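Local coordinates for staphylococcal enterotoxin-like toxin (Staphylococcus aureus, PDB 4DXF), which probably binds sialylated carbohydrates of host glycoproteins, as related superantigen-like proteins do, and is thought to blunt the innate immune response to the bacterium, at residues A[133-138]-A[188-193]; A[58-63]-A[95-100]; A[111-116]-A[123-128]. All coordinates share one frame; numbering follows the deposited sequence.

Interaction 1: residues A[133-138]-A[188-193]; sequences KEQISL and ADVIDG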
loop_
_atom_site.group_PDB
_atom_site.type_symbol
_atom_site.label_atom_id
_atom_site.label_comp_id
_atom_site.label_asym_id
_atom_site.label_seq_id
_atom_site.Cartn_x
_atom_site.Cartn_y
_atom_site.Cartn_z
ATOM N N LYS A 133 -7.841 -10.645 -2.291
ATOM C CA LYS A 133 -8.519 -9.999 -1.193
ATOM C C LYS A 133 -9.761 -9.250 -1.587
ATOM O O LYS A 133 -9.796 -8.463 -2.549
ATOM C CB LYS A 133 -7.563 -9.095 -0.387
ATOM C CG LYS A 133 -6.814 -9.798 0.750
ATOM C CD LYS A 133 -5.753 -8.903 1.399
ATOM C CE LYS A 133 -6.320 -7.726 2.307
ATOM N NZ LYS A 133 -7.574 -8.150 3.214
ATOM N N GLU A 134 -10.816 -9.483 -0.806
ATOM C CA GLU A 134 -12.108 -8.858 -0.973
ATOM C C GLU A 134 -12.016 -7.345 -0.801
ATOM O O GLU A 134 -12.602 -6.566 -1.568
ATOM C CB GLU A 134 -13.109 -9.418 0.077
ATOM C CG GLU A 134 -14.423 -9.461 -0.482
ATOM C CD GLU A 134 -15.390 -10.412 0.240
ATOM O OE1 GLU A 134 -15.138 -10.852 1.382
ATOM O OE2 GLU A 134 -16.399 -10.708 -0.395
ATOM N N GLN A 135 -11.259 -6.957 0.212
ATOM C CA GLN A 135 -11.103 -5.550 0.500
ATOM C C GLN A 135 -9.577 -5.333 0.610
ATOM O O GLN A 135 -8.910 -6.004 1.346
ATOM C CB GLN A 135 -11.754 -5.227 1.813
ATOM C CG GLN A 135 -11.868 -3.733 2.007
ATOM C CD GLN A 135 -12.525 -3.351 3.310
ATOM O OE1 GLN A 135 -11.936 -3.481 4.362
ATOM N NE2 GLN A 135 -13.738 -2.879 3.236
ATOM N N ILE A 136 -9.038 -4.354 -0.110
ATOM C CA ILE A 136 -7.616 -4.143 -0.130
ATOM C C ILE A 136 -7.365 -2.656 0.124
ATOM O O ILE A 136 -8.161 -1.823 -0.368
ATOM C CB ILE A 136 -7.059 -4.575 -1.524
ATOM C CG1 ILE A 136 -5.532 -4.491 -1.516
ATOM C CG2 ILE A 136 -7.799 -3.882 -2.702
ATOM C CD1 ILE A 136 -4.954 -5.194 -2.654
ATOM N N SER A 137 -6.334 -2.398 0.881
ATOM C CA SER A 137 -5.949 -1.043 1.270
ATOM C C SER A 137 -5.223 -0.384 0.109
ATOM O O SER A 137 -4.515 -1.054 -0.685
ATOM C CB SER A 137 -5.000 -0.979 2.485
ATOM O OG SER A 137 -3.763 -1.639 2.378
ATOM N N LEU A 138 -5.362 0.923 0.054
ATOM C CA LEU A 138 -4.463 1.677 -0.885
ATOM C C LEU A 138 -3.010 1.519 -0.569
ATOM O O LEU A 138 -2.182 1.505 -1.512
ATOM C CB LEU A 138 -4.901 3.174 -0.964
ATOM C CG LEU A 138 -6.300 3.499 -1.482
ATOM C CD1 LEU A 138 -6.503 5.086 -1.539
ATOM C CD2 LEU A 138 -6.849 2.941 -2.827
ATOM N N ALA A 188 -4.686 4.348 4.991
ATOM C CA ALA A 188 -5.796 3.691 5.678
ATOM C C ALA A 188 -6.981 3.518 4.810
ATOM O O ALA A 188 -7.905 2.803 5.206
ATOM C CB ALA A 188 -6.176 4.477 6.972
ATOM N N ASP A 189 -6.998 4.087 3.606
ATOM C CA ASP A 189 -8.169 3.984 2.738
ATOM C C ASP A 189 -8.310 2.587 2.169
ATOM O O ASP A 189 -7.268 1.952 1.889
ATOM C CB ASP A 189 -8.140 5.002 1.592
ATOM C CG ASP A 189 -8.595 6.434 2.045
ATOM O OD1 ASP A 189 -9.525 6.534 2.873
ATOM O OD2 ASP A 189 -8.037 7.439 1.547
ATOM N N VAL A 190 -9.547 2.109 2.065
ATOM C CA VAL A 190 -9.760 0.764 1.603
ATOM C C VAL A 190 -10.732 0.755 0.458
ATOM O O VAL A 190 -11.677 1.592 0.398
ATOM C CB VAL A 190 -10.242 -0.197 2.756
ATOM C CG1 VAL A 190 -9.302 -0.149 3.977
ATOM C CG2 VAL A 190 -11.666 0.151 3.116
ATOM N N ILE A 191 -10.560 -0.220 -0.446
ATOM C CA ILE A 191 -11.434 -0.392 -1.599
ATOM C C ILE A 191 -11.811 -1.848 -1.805
ATOM O O ILE A 191 -11.266 -2.758 -1.165
ATOM C CB ILE A 191 -10.803 0.131 -2.945
ATOM C CG1 ILE A 191 -9.529 -0.640 -3.300
ATOM C CG2 ILE A 191 -10.420 1.598 -2.753
ATOM C CD1 ILE A 191 -8.927 -0.251 -4.734
ATOM N N ASP A 192 -12.703 -2.042 -2.738
ATOM C CA ASP A 192 -13.287 -3.352 -3.012
ATOM C C ASP A 192 -12.398 -3.992 -4.066
ATOM O O ASP A 192 -12.448 -3.602 -5.244
ATOM C CB ASP A 192 -14.751 -3.184 -3.506
ATOM C CG ASP A 192 -15.418 -4.541 -3.827
ATOM O OD1 ASP A 192 -14.683 -5.542 -4.014
ATOM O OD2 ASP A 192 -16.671 -4.592 -3.950
ATOM N N GLY A 193 -11.568 -4.924 -3.640
ATOM C CA GLY A 193 -10.637 -5.622 -4.562
ATOM C C GLY A 193 -11.309 -6.243 -5.752
ATOM O O GLY A 193 -10.801 -6.152 -6.866
#
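Gln-135 lays its extended side chain over Val-190, with CD 3.6 Å from Val-190 CG2. Its CG is anti to the backbone N (chi1 -168°), which carries the chain across the neighbouring strand, while OE1 goes on to the backbone N of Lys-99. A long side chain with an apolar stem and an amide tip suits a face where Thr-98 also packs on Ser-137 and Val-190.

The other face is apolar. Ile-136 and Ile-191 lie side by side and point the same way, Ile-136 CG2 resting 3.7 Å from Ile-191 CG1, and both meet Leu-141 of helix 138-153. Ile-191 CG2 touches Leu-138 CD2 at 3.8 Å, the two side chains running at about a right angle. Leu-138 CD1 turns instead to Asp-189 CB, 3.5 Å away, and the carboxylate beyond it forms a salt bridge with Lys-63.

The backbones pair through Ile-136 and Ile-191, each N-H bonding the other's O at 2.9 Å. Leu-138 N donates to Asp-189 O at 2.8 Å, extending the pairing to the helix start. At the far end Gly-193 N reaches Glu-134 O from above the carbonyl plane, a bent bond (133° at the hydrogen).

Ser-137 is the N-cap, its OG accepting from Glu-140 N. The arrangement is a short two-stranded antiparallel sheet leading into the long helix of a beta-grasp domain, at its junction with the OB-fold domain.

Interaction 2: residues A[58-63]-A[95-100]; sequences IALVGK and GGITKS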
loop_
_atom_site.group_PDB
_atom_site.type_symbol
_atom_site.label_atom_id
_atom_site.label_comp_id
_atom_site.label_asym_id
_atom_site.label_seq_id
_atom_site.Cartn_x
_atom_site.Cartn_y
_atom_site.Cartn_z
ATOM N N ILE A 58 0.077 -0.803 14.905
ATOM C CA ILE A 58 -0.400 -0.292 13.624
ATOM C C ILE A 58 -1.041 1.088 13.801
ATOM O O ILE A 58 -2.178 1.257 14.339
ATOM C CB ILE A 58 -1.400 -1.275 12.860
ATOM C CG1 ILE A 58 -0.895 -2.749 12.809
ATOM C CG2 ILE A 58 -1.924 -0.727 11.433
ATOM C CD1 ILE A 58 0.509 -2.920 12.060
ATOM N N ALA A 59 -0.326 2.138 13.330
ATOM C CA ALA A 59 -0.948 3.455 13.407
ATOM C C ALA A 59 -2.315 3.672 12.795
ATOM O O ALA A 59 -2.595 3.351 11.618
ATOM C CB ALA A 59 0.083 4.576 12.914
ATOM N N LEU A 60 -3.229 4.250 13.585
ATOM C CA LEU A 60 -4.566 4.553 13.090
ATOM C C LEU A 60 -4.618 5.986 12.539
ATOM O O LEU A 60 -4.722 6.966 13.293
ATOM C CB LEU A 60 -5.617 4.361 14.167
ATOM C CG LEU A 60 -5.529 2.920 14.731
ATOM C CD1 LEU A 60 -6.340 2.719 16.044
ATOM C CD2 LEU A 60 -6.055 1.934 13.649
ATOM N N VAL A 61 -4.500 6.082 11.222
ATOM C CA VAL A 61 -4.411 7.375 10.543
ATOM C C VAL A 61 -5.604 7.506 9.672
ATOM O O VAL A 61 -6.340 6.520 9.443
ATOM C CB VAL A 61 -3.099 7.510 9.714
ATOM C CG1 VAL A 61 -1.898 7.480 10.629
ATOM C CG2 VAL A 61 -3.034 6.375 8.630
ATOM N N GLY A 62 -5.847 8.729 9.178
ATOM C CA GLY A 62 -6.942 8.994 8.305
ATOM C C GLY A 62 -8.263 8.520 8.866
ATOM O O GLY A 62 -8.584 8.789 10.065
ATOM N N LYS A 63 -8.998 7.777 8.035
ATOM C CA LYS A 63 -10.351 7.300 8.380
ATOM C C LYS A 63 -10.372 6.221 9.486
ATOM O O LYS A 63 -11.387 6.074 10.178
ATOM C CB LYS A 63 -11.091 6.783 7.155
ATOM C CG LYS A 63 -11.609 7.891 6.191
ATOM C CD LYS A 63 -12.561 7.305 5.128
ATOM C CE LYS A 63 -12.767 8.231 3.896
ATOM N NZ LYS A 63 -11.459 8.483 3.152
ATOM N N GLY A 95 -1.432 2.302 8.765
ATOM C CA GLY A 95 -2.593 2.021 7.910
ATOM C C GLY A 95 -2.594 0.540 7.479
ATOM O O GLY A 95 -1.994 -0.266 8.184
ATOM N N GLY A 96 -3.226 0.256 6.320
ATOM C CA GLY A 96 -3.161 -1.077 5.707
ATOM C C GLY A 96 -4.124 -2.055 6.359
ATOM O O GLY A 96 -3.981 -3.268 6.166
ATOM N N ILE A 97 -5.088 -1.533 7.126
ATOM C CA ILE A 97 -6.053 -2.488 7.849
ATOM C C ILE A 97 -7.243 -2.670 7.044
ATOM O O ILE A 97 -7.869 -1.655 6.599
ATOM C CB ILE A 97 -6.487 -1.895 9.230
ATOM C CG1 ILE A 97 -5.261 -1.604 10.040
ATOM C CG2 ILE A 97 -7.388 -2.938 9.957
ATOM C CD1 ILE A 97 -5.496 -0.693 11.274
ATOM N N THR A 98 -7.666 -3.964 6.843
ATOM C CA THR A 98 -8.806 -4.232 6.021
ATOM C C THR A 98 -9.653 -5.381 6.729
ATOM O O THR A 98 -9.156 -5.965 7.627
ATOM C CB THR A 98 -8.452 -4.816 4.619
ATOM O OG1 THR A 98 -7.596 -5.912 4.715
ATOM C CG2 THR A 98 -7.692 -3.681 3.762
ATOM N N LYS A 99 -10.850 -5.568 6.258
ATOM C CA LYS A 99 -11.717 -6.680 6.670
ATOM C C LYS A 99 -11.255 -7.960 5.979
ATOM O O LYS A 99 -11.036 -8.000 4.800
ATOM C CB LYS A 99 -13.169 -6.422 6.280
ATOM C CG LYS A 99 -14.118 -7.476 6.918
ATOM C CD LYS A 99 -15.565 -6.923 7.048
ATOM C CE LYS A 99 -16.452 -7.255 5.818
ATOM N NZ LYS A 99 -17.107 -8.619 5.897
ATOM N N SER A 100 -11.149 -9.034 6.747
ATOM C CA SER A 100 -10.759 -10.341 6.198
ATOM C C SER A 100 -11.800 -10.834 5.166
ATOM O O SER A 100 -12.962 -10.488 5.219
ATOM C CB SER A 100 -10.672 -11.367 7.371
ATOM O OG SER A 100 -9.805 -10.954 8.416
#
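Ile-58 holds CG2 anti to its backbone N (CG1 at chi1 -47°), and Ile-97 sets CG1 anti to its carbonyl carbon with CD1 extended beyond (chi2 165°); the methyl branch of the first therefore meets the tip of the second. Ile-58 CG2 lies 3.6 Å from Ile-97 CD1 and 3.7 Å from Ile-97 CG1, so it covers the outer half of that chain. From Leu-60, CD2 alone reaches the same tip, again 3.6 Å from Ile-97 CD1. One terminal methyl thus touches two branched side chains set two residues apart, which come to it from roughly perpendicular directions, and both pairs meet at a slant. The beta branch of Ile-58 puts a methyl close to its backbone, whereas Ile-97 needs the reach of its delta carbon and Leu-60 branches one carbon later, so that a delta methyl arrives at the same point.

Gly-95 supplies the polar link. Its N-H donates to Ala-59 O at 3.3 Å, a long bond, fairly straight (154° at the hydrogen) and lying in the carbonyl plane. The carbonyl of Gly-95 turns to the isoleucine, its O standing 3.3 Å from Ile-58 CG2. Gly-95 has a positive phi, a backbone shape easily reached without a side chain, as the strand breaks its regular course before Ile-97.

The cluster continues outward: Ile-58 packs on Val-78 and Val-80 of strand 76-80, and Leu-60 and Ile-97 both touch Met-47 of strand 46-49. Ala-59 also bonds through its backbone to Ser-93. These parallel neighbours, strands 56-59 and 92-99, here diverge after a last backbone bond, and their aliphatic side chains pack together beyond it, forming part of the hydrophobic interior of an OB-fold beta barrel.

Interaction 3: residues A[111-116]-A[123-128]; sequences VRITKE and SHDVSE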
loop_
_atom_site.group_PDB
_atom_site.type_symbol
_atom_site.label_atom_id
_atom_site.label_comp_id
_atom_site.label_asym_id
_atom_site.label_seq_id
_atom_site.Cartn_x
_atom_site.Cartn_y
_atom_site.Cartn_z
ATOM N N VAL A 111 -2.412 -4.556 -16.138
ATOM C CA VAL A 111 -1.606 -3.351 -15.818
ATOM C C VAL A 111 -1.020 -2.908 -17.151
ATOM O O VAL A 111 -0.529 -3.747 -17.915
ATOM C CB VAL A 111 -0.546 -3.659 -14.866
ATOM C CG1 VAL A 111 0.301 -2.417 -14.605
ATOM C CG2 VAL A 111 -1.155 -4.181 -13.542
ATOM N N ARG A 112 -1.126 -1.617 -17.458
ATOM C CA ARG A 112 -0.569 -1.107 -18.732
ATOM C C ARG A 112 0.380 -0.003 -18.304
ATOM O O ARG A 112 -0.066 0.933 -17.603
ATOM C CB ARG A 112 -1.703 -0.485 -19.571
ATOM C CG ARG A 112 -2.869 -1.477 -19.960
ATOM C CD ARG A 112 -4.165 -0.732 -20.349
ATOM N NE ARG A 112 -5.146 -1.644 -20.956
ATOM C CZ ARG A 112 -4.883 -2.434 -22.011
ATOM N NH1 ARG A 112 -3.666 -2.441 -22.562
ATOM N NH2 ARG A 112 -5.822 -3.237 -22.509
ATOM N N ILE A 113 1.635 -0.071 -18.789
ATOM C CA ILE A 113 2.724 0.795 -18.320
ATOM C C ILE A 113 3.262 1.587 -19.484
ATOM O O ILE A 113 3.624 0.975 -20.487
ATOM C CB ILE A 113 3.834 -0.005 -17.714
ATOM C CG1 ILE A 113 3.217 -0.760 -16.509
ATOM C CG2 ILE A 113 5.005 0.953 -17.225
ATOM C CD1 ILE A 113 3.949 -2.049 -16.105
ATOM N N THR A 114 3.256 2.912 -19.353
ATOM C CA THR A 114 3.854 3.694 -20.419
ATOM C C THR A 114 4.996 4.425 -19.738
ATOM O O THR A 114 4.773 5.062 -18.688
ATOM C CB THR A 114 2.882 4.719 -21.071
ATOM O OG1 THR A 114 1.675 4.127 -21.593
ATOM C CG2 THR A 114 3.572 5.497 -22.231
ATOM N N LYS A 115 6.206 4.368 -20.334
ATOM C CA LYS A 115 7.331 5.003 -19.732
ATOM C C LYS A 115 8.084 5.891 -20.728
ATOM O O LYS A 115 8.274 5.448 -21.828
ATOM C CB LYS A 115 8.258 3.926 -19.252
ATOM C CG LYS A 115 9.638 4.472 -18.711
ATOM C CD LYS A 115 10.452 3.468 -17.927
ATOM C CE LYS A 115 10.997 2.333 -18.757
ATOM N NZ LYS A 115 12.083 1.659 -18.002
ATOM N N GLU A 116 8.447 7.113 -20.320
ATOM C CA GLU A 116 9.271 8.023 -21.146
ATOM C C GLU A 116 10.509 8.405 -20.385
ATOM O O GLU A 116 10.401 9.029 -19.327
ATOM C CB GLU A 116 8.507 9.291 -21.478
ATOM C CG GLU A 116 9.347 10.269 -22.348
ATOM C CD GLU A 116 8.554 11.400 -23.007
ATOM O OE1 GLU A 116 7.361 11.632 -22.670
ATOM O OE2 GLU A 116 9.168 12.104 -23.845
ATOM N N SER A 123 8.394 3.662 -24.049
ATOM C CA SER A 123 8.223 2.195 -24.071
ATOM C C SER A 123 6.832 1.857 -23.488
ATOM O O SER A 123 6.206 2.696 -22.818
ATOM C CB SER A 123 9.336 1.458 -23.267
ATOM O OG SER A 123 9.377 1.845 -21.871
ATOM N N HIS A 124 6.357 0.641 -23.769
ATOM C CA HIS A 124 5.042 0.208 -23.290
ATOM C C HIS A 124 5.269 -1.175 -22.678
ATOM O O HIS A 124 6.135 -1.941 -23.132
ATOM C CB HIS A 124 4.016 0.143 -24.434
ATOM C CG HIS A 124 3.795 1.444 -25.148
ATOM N ND1 HIS A 124 3.065 2.484 -24.610
ATOM C CD2 HIS A 124 4.211 1.874 -26.361
ATOM C CE1 HIS A 124 3.041 3.496 -25.458
ATOM N NE2 HIS A 124 3.745 3.158 -26.523
ATOM N N ASP A 125 4.558 -1.514 -21.621
ATOM C CA ASP A 125 4.772 -2.841 -21.005
ATOM C C ASP A 125 3.430 -3.191 -20.367
ATOM O O ASP A 125 2.553 -2.326 -20.247
ATOM C CB ASP A 125 5.922 -2.818 -19.974
ATOM C CG ASP A 125 6.300 -4.213 -19.419
ATOM O OD1 ASP A 125 6.078 -5.248 -20.135
ATOM O OD2 ASP A 125 6.816 -4.273 -18.247
ATOM N N VAL A 126 3.300 -4.453 -19.991
ATOM C CA VAL A 126 2.066 -5.002 -19.494
ATOM C C VAL A 126 2.404 -6.000 -18.374
ATOM O O VAL A 126 3.501 -6.623 -18.302
ATOM C CB VAL A 126 1.208 -5.617 -20.632
ATOM C CG1 VAL A 126 0.989 -4.591 -21.727
ATOM C CG2 VAL A 126 1.874 -6.878 -21.203
ATOM N N SER A 127 1.498 -6.065 -17.407
ATOM C CA SER A 127 1.596 -7.072 -16.387
ATOM C C SER A 127 0.164 -7.414 -15.952
ATOM O O SER A 127 -0.809 -6.947 -16.535
ATOM C CB SER A 127 2.529 -6.626 -15.239
ATOM O OG SER A 127 1.866 -5.829 -14.278
ATOM N N GLU A 128 0.051 -8.292 -14.981
ATOM C CA GLU A 128 -1.250 -8.728 -14.519
ATOM C C GLU A 128 -1.151 -8.616 -12.986
ATOM O O GLU A 128 -0.219 -9.153 -12.399
ATOM C CB GLU A 128 -1.455 -10.173 -14.920
ATOM C CG GLU A 128 -2.887 -10.622 -14.788
ATOM C CD GLU A 128 -3.181 -11.922 -15.549
ATOM O OE1 GLU A 128 -2.400 -12.245 -16.486
ATOM O OE2 GLU A 128 -4.204 -12.602 -15.213
HETATM O O HOH W 1 11.163 4.313 -21.995
#
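Val-111 packs its CB against the hydroxyl of Ser-127, with OG 3.3 Å away, and Lys-115 meets Ser-123 in a like manner, its CB 3.5 Å from Ser-123 OG. The lysine chain bends at chi3 (69°), which brings CE back to 3.5 Å from the same Ser-123 OG. Both serines are small enough to sit close beside their cross-strand neighbours on the same face. On the other face Thr-114 and His-124 lie side by side, pointing the same way; Thr-114 OG1 comes to the ring edge, 3.7 Å from His-124 ND1, a contact rather than a hydrogen bond.

Behind these side chains stands regular antiparallel pairing. Val-111 with Ser-127, Ile-113 with Asp-125 and Lys-115 with Ser-123 each exchange two backbone hydrogen bonds; the shortest, Ile-113 N to Asp-125 O, measures 2.8 Å. A water bridges Lys-115 O, to which it donates, and Ser-123 OG.

The next shell fixes the polar ends. Lys-115 NZ donates to Asn-153 O, Asp-125 OD2 takes a bond from Asn-153 ND2, and Ser-127 OG is hydrogen-bonded to Gln-148 NE2, so helix 138-153 lies against this face. There Ile-113 supplies the apolar partner for Leu-149, whereas Arg-112, Thr-114 and His-124 project from the other side, where polar groups are readily accommodated, together with the exposed Val-126. This is the edge hairpin of a beta-grasp domain, its mixed sheet packed against one long helix.

From the N terminus, interaction 2 comes first, joining 58-63 to 95-100 and closing a loop of 31 residues within the OB-fold domain. The chain then enters the beta-grasp domain, where interaction 3 closes a beta hairpin between 111-116 and 123-128. Shortly after, 133-138 opens interaction 1, which spans 49 residues, including the long helix, before 188-193 completes it. The three loops follow in series; none encloses or crosses another. Interactions 1 and 2 touch across the domain boundary, through the Asp-189 to Lys-63 salt bridge and a probable hydrogen bond from Lys-133, which also pairs with Asp-77, to Thr-98, whereas interaction 3 lies remote, its centre about 30 Å from that of interaction 2.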